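Local structure of lipoteichoic acid primase (Listeria monocytogenes, 4UOP) at residues V75-G79 and Q80-P84; L307-E310 and P311-D314. The protein belongs to the sulfatase-like family, with an extracellular catalytic domain built as an alpha/beta fold around a mixed sheet with a bound magnesium ion. All coordinates share one frame; numbering follows the deposited sequence.

Both interactions are local, each formed within one continuous run of ten or fewer residues, and interaction 1 closes well before interaction 2 opens. Interaction 1 is a tight two-stranded hairpin at residues 75-84, leading into the helix 84-89 and leaning on the long helix 246-271. Interaction 2, at residues 307-314, is a turn through a cis proline into the short helix 312-315, packed beside strands 94-100 and 387-390. Their centres lie 22 Å apart and their nearest atoms about 10 Å apart, without touching. The magnesium ion, held by E66, T108, D284 and H285, is about 14 Å from the side chain of D314, so interaction 2 contributes no ligand to it.

Interaction 1: residues V75-G79 and Q80-P84; sequences VKING and QSITP
With a first torsion of -54° and an extended chain beyond CG, Q80 lays its side chain back over the carbonyl of I77, where NE2 donates to I77 O at 2.8 Å. K76, stretched as far as CE then bent at its last torsion (-64°), brings NZ to S81 OG, also at 2.8 Å, on the other face of the hairpin. I77 to Q80 form a type I' turn, with N78 and G79 at its corners in positive phi. Backbone bonds tie the hydrogen-bonded pair I77 and Q80 in both directions, and I82 N donates to V75 O at 2.9 Å just beyond the non-hydrogen-bonded pair K76 and S81. Water 1 links V75 O to T83 N. On the I77 and Q80 face, CG1 of I77 meets CD1 of I82 at 3.6 Å, and CG1 of V75 lies alongside CG1 of I82; I77 also rests on F251 of helix 246-271. The amide oxygen of Q80 is taken by D237 N, helping fix its rotation. I77 O is thus gripped by two N-H groups of one residue, Q80 N and NE2, from opposite faces of its plane, so the glutamine reinforces the turn it closes.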
loop_
_atom_site.group_PDB
_atom_site.type_symbol
_atom_site.label_atom_id
_atom_site.label_comp_id
_atom_site.label_asym_id
_atom_site.label_seq_id
_atom_site.Cartn_x
_atom_site.Cartn_y
_atom_site.Cartn_z
ATOM N N VAL B 75 26.020 -14.802 10.935
ATOM C CA VAL B 75 25.574 -15.303 12.227
ATOM C C VAL B 75 26.050 -16.742 12.350
ATOM O O VAL B 75 26.110 -17.460 11.358
ATOM C CB VAL B 75 24.024 -15.223 12.316
ATOM C CG1 VAL B 75 23.452 -16.219 13.314
ATOM C CG2 VAL B 75 23.590 -13.801 12.668
ATOM N N LYS B 76 26.409 -17.148 13.567
ATOM C CA LYS B 76 26.744 -18.543 13.860
ATOM C C LYS B 76 25.772 -19.080 14.901
ATOM O O LYS B 76 25.521 -18.420 15.907
ATOM C CB LYS B 76 28.164 -18.657 14.405
ATOM C CG LYS B 76 29.246 -18.571 13.356
ATOM C CD LYS B 76 30.617 -18.696 13.998
ATOM C CE LYS B 76 31.721 -18.647 12.958
ATOM N NZ LYS B 76 31.665 -19.796 12.014
ATOM N N ILE B 77 25.217 -20.264 14.644
ATOM C CA ILE B 77 24.343 -20.951 15.590
ATOM C C ILE B 77 25.116 -22.164 16.103
ATOM O O ILE B 77 25.314 -23.125 15.365
ATOM C CB ILE B 77 23.032 -21.433 14.924
ATOM C CG1 ILE B 77 22.274 -20.275 14.263
ATOM C CG2 ILE B 77 22.140 -22.139 15.935
ATOM C CD1 ILE B 77 21.804 -19.190 15.204
ATOM N N ASN B 78 25.580 -22.098 17.351
ATOM C CA ASN B 78 26.408 -23.154 17.948
ATOM C C ASN B 78 27.575 -23.539 17.044
ATOM O O ASN B 78 27.761 -24.706 16.713
ATOM C CB ASN B 78 25.561 -24.402 18.274
ATOM C CG ASN B 78 24.524 -24.152 19.356
ATOM O OD1 ASN B 78 24.607 -23.182 20.107
ATOM N ND2 ASN B 78 23.538 -25.042 19.445
ATOM N N GLY B 79 28.333 -22.539 16.612
ATOM C CA GLY B 79 29.465 -22.755 15.715
ATOM C C GLY B 79 29.135 -22.959 14.240
ATOM O O GLY B 79 30.047 -23.005 13.421
ATOM N N GLN B 80 27.854 -23.081 13.889
ATOM C CA GLN B 80 27.448 -23.310 12.492
ATOM C C GLN B 80 27.137 -21.975 11.789
ATOM O O GLN B 80 26.203 -21.271 12.184
ATOM C CB GLN B 80 26.208 -24.203 12.436
ATOM C CG GLN B 80 26.313 -25.542 13.169
ATOM C CD GLN B 80 24.952 -26.117 13.522
ATOM O OE1 GLN B 80 24.397 -26.920 12.777
ATOM N NE2 GLN B 80 24.387 -25.675 14.646
ATOM N N SER B 81 27.906 -21.638 10.751
ATOM C CA SER B 81 27.698 -20.394 10.007
ATOM C C SER B 81 26.425 -20.475 9.192
ATOM O O SER B 81 26.202 -21.450 8.476
ATOM C CB SER B 81 28.868 -20.116 9.069
ATOM O OG SER B 81 30.011 -19.746 9.806
ATOM N N ILE B 82 25.605 -19.438 9.268
ATOM C CA ILE B 82 24.363 -19.407 8.509
ATOM C C ILE B 82 24.625 -18.995 7.062
ATOM O O ILE B 82 24.052 -19.581 6.147
ATOM C CB ILE B 82 23.332 -18.461 9.163
ATOM C CG1 ILE B 82 22.987 -18.954 10.577
ATOM C CG2 ILE B 82 22.065 -18.341 8.320
ATOM C CD1 ILE B 82 22.390 -20.346 10.637
ATOM N N THR B 83 25.475 -17.983 6.855
ATOM C CA THR B 83 25.786 -17.509 5.513
ATOM C C THR B 83 27.287 -17.532 5.233
ATOM O O THR B 83 27.876 -16.486 4.972
ATOM C CB THR B 83 25.266 -16.061 5.278
ATOM O OG1 THR B 83 25.875 -15.172 6.212
ATOM C CG2 THR B 83 23.756 -15.976 5.421
ATOM N N PRO B 84 27.909 -18.720 5.248
ATOM C CA PRO B 84 29.344 -18.789 4.966
ATOM C C PRO B 84 29.757 -18.274 3.572
ATOM O O PRO B 84 30.839 -17.729 3.449
ATOM C CB PRO B 84 29.682 -20.280 5.129
ATOM C CG PRO B 84 28.383 -20.984 4.923
ATOM C CD PRO B 84 27.317 -20.058 5.427
HETATM O O HOH W 1 27.022 -16.705 8.693
#

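Interaction 2: residues L307-E310 and P311-D314; sequences LKAE and PADD
Two hydrogen bonds between L307-E310 and P311-D314 close the turn. L307 N points almost straight at D313 OD1 (2.9 Å, 172° at the hydrogen), meeting this oxygen from above the carboxylate plane, while D313 N returns to A309 O at 3.1 Å. CG of D313 stands opposite its own backbone N (chi1 -163°), which carries the carboxylate back to the start of the turn. A third, weak bond runs from D314 N to E310 OE1 at 3.3 Å, reached because the glutamate chain folds at its second torsion (-81°). The apolar contacts are few: CB of A312 sits 4.0 Å from CD1 of L307 and close to CB of A309, with M388 of strand 387-390 against both alanines. The peptide bond between E310 and P311 is cis, reversing the chain ahead of the short helix 312-315. Among the acidic groups, E310 OE1 and D314 OD2 approach to 3.7 Å. Water 3 donates to both of these oxygens, and water 2 likewise joins E310 OE2 to D313 OD2. R316 forms a salt bridge with D313 OD1, and T290 and N71 bond to D314 OD1. These donors and the two waters probably offset the repulsion among three neighbouring carboxylates.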
loop_
_atom_site.group_PDB
_atom_site.type_symbol
_atom_site.label_atom_id
_atom_site.label_comp_id
_atom_site.label_asym_id
_atom_site.label_seq_id
_atom_site.Cartn_x
_atom_site.Cartn_y
_atom_site.Cartn_z
ATOM N N LEU B 307 22.462 -0.706 13.922
ATOM C CA LEU B 307 21.979 0.653 14.015
ATOM C C LEU B 307 20.928 0.682 15.130
ATOM O O LEU B 307 19.933 -0.063 15.101
ATOM C CB LEU B 307 21.371 1.101 12.690
ATOM C CG LEU B 307 22.173 0.817 11.420
ATOM C CD1 LEU B 307 21.442 1.389 10.218
ATOM C CD2 LEU B 307 23.604 1.327 11.490
ATOM N N LYS B 308 21.144 1.528 16.123
ATOM C CA LYS B 308 20.224 1.613 17.247
ATOM C C LYS B 308 19.115 2.595 16.918
ATOM O O LYS B 308 18.892 3.573 17.638
ATOM C CB LYS B 308 20.967 1.995 18.536
ATOM C CG LYS B 308 21.926 0.917 19.003
ATOM C CD LYS B 308 22.550 1.265 20.350
ATOM C CE LYS B 308 23.808 0.453 20.619
ATOM N NZ LYS B 308 24.429 0.820 21.925
ATOM N N ALA B 309 18.419 2.309 15.820
ATOM C CA ALA B 309 17.271 3.066 15.396
ATOM C C ALA B 309 16.426 2.106 14.591
ATOM O O ALA B 309 16.969 1.297 13.840
ATOM C CB ALA B 309 17.700 4.247 14.543
ATOM N N GLU B 310 15.114 2.149 14.769
ATOM C CA GLU B 310 14.230 1.314 13.968
ATOM C C GLU B 310 13.278 2.197 13.165
ATOM O O GLU B 310 12.864 3.255 13.631
ATOM C CB GLU B 310 13.490 0.258 14.815
ATOM C CG GLU B 310 14.392 -0.836 15.409
ATOM C CD GLU B 310 14.780 -2.009 14.473
ATOM O OE1 GLU B 310 14.778 -1.911 13.199
ATOM O OE2 GLU B 310 15.123 -3.084 15.051
ATOM N N PRO B 311 12.943 1.775 11.935
ATOM C CA PRO B 311 13.266 0.461 11.361
ATOM C C PRO B 311 14.604 0.369 10.626
ATOM O O PRO B 311 14.819 -0.593 9.881
ATOM C CB PRO B 311 12.116 0.239 10.395
ATOM C CG PRO B 311 11.852 1.606 9.872
ATOM C CD PRO B 311 12.053 2.535 11.043
ATOM N N ALA B 312 15.498 1.336 10.852
ATOM C CA ALA B 312 16.766 1.389 10.162
ATOM C C ALA B 312 17.524 0.080 10.247
ATOM O O ALA B 312 18.014 -0.408 9.230
ATOM C CB ALA B 312 17.637 2.529 10.697
ATOM N N ASP B 313 17.627 -0.503 11.435
ATOM C CA ASP B 313 18.460 -1.689 11.565
ATOM C C ASP B 313 17.957 -2.832 10.691
ATOM O O ASP B 313 18.753 -3.448 10.009
ATOM C CB ASP B 313 18.580 -2.198 12.991
ATOM C CG ASP B 313 19.750 -3.153 13.149
ATOM O OD1 ASP B 313 20.869 -2.830 12.675
ATOM O OD2 ASP B 313 19.560 -4.247 13.725
ATOM N N ASP B 314 16.650 -3.107 10.730
ATOM C CA ASP B 314 16.056 -4.195 9.937
ATOM C C ASP B 314 16.038 -3.929 8.449
ATOM O O ASP B 314 16.121 -4.854 7.654
ATOM C CB ASP B 314 14.611 -4.473 10.379
ATOM C CG ASP B 314 14.529 -5.233 11.699
ATOM O OD1 ASP B 314 15.517 -5.853 12.132
ATOM O OD2 ASP B 314 13.437 -5.235 12.276
HETATM O O HOH W 2 17.676 -4.599 15.572
HETATM O O HOH W 3 12.133 -2.521 11.927
#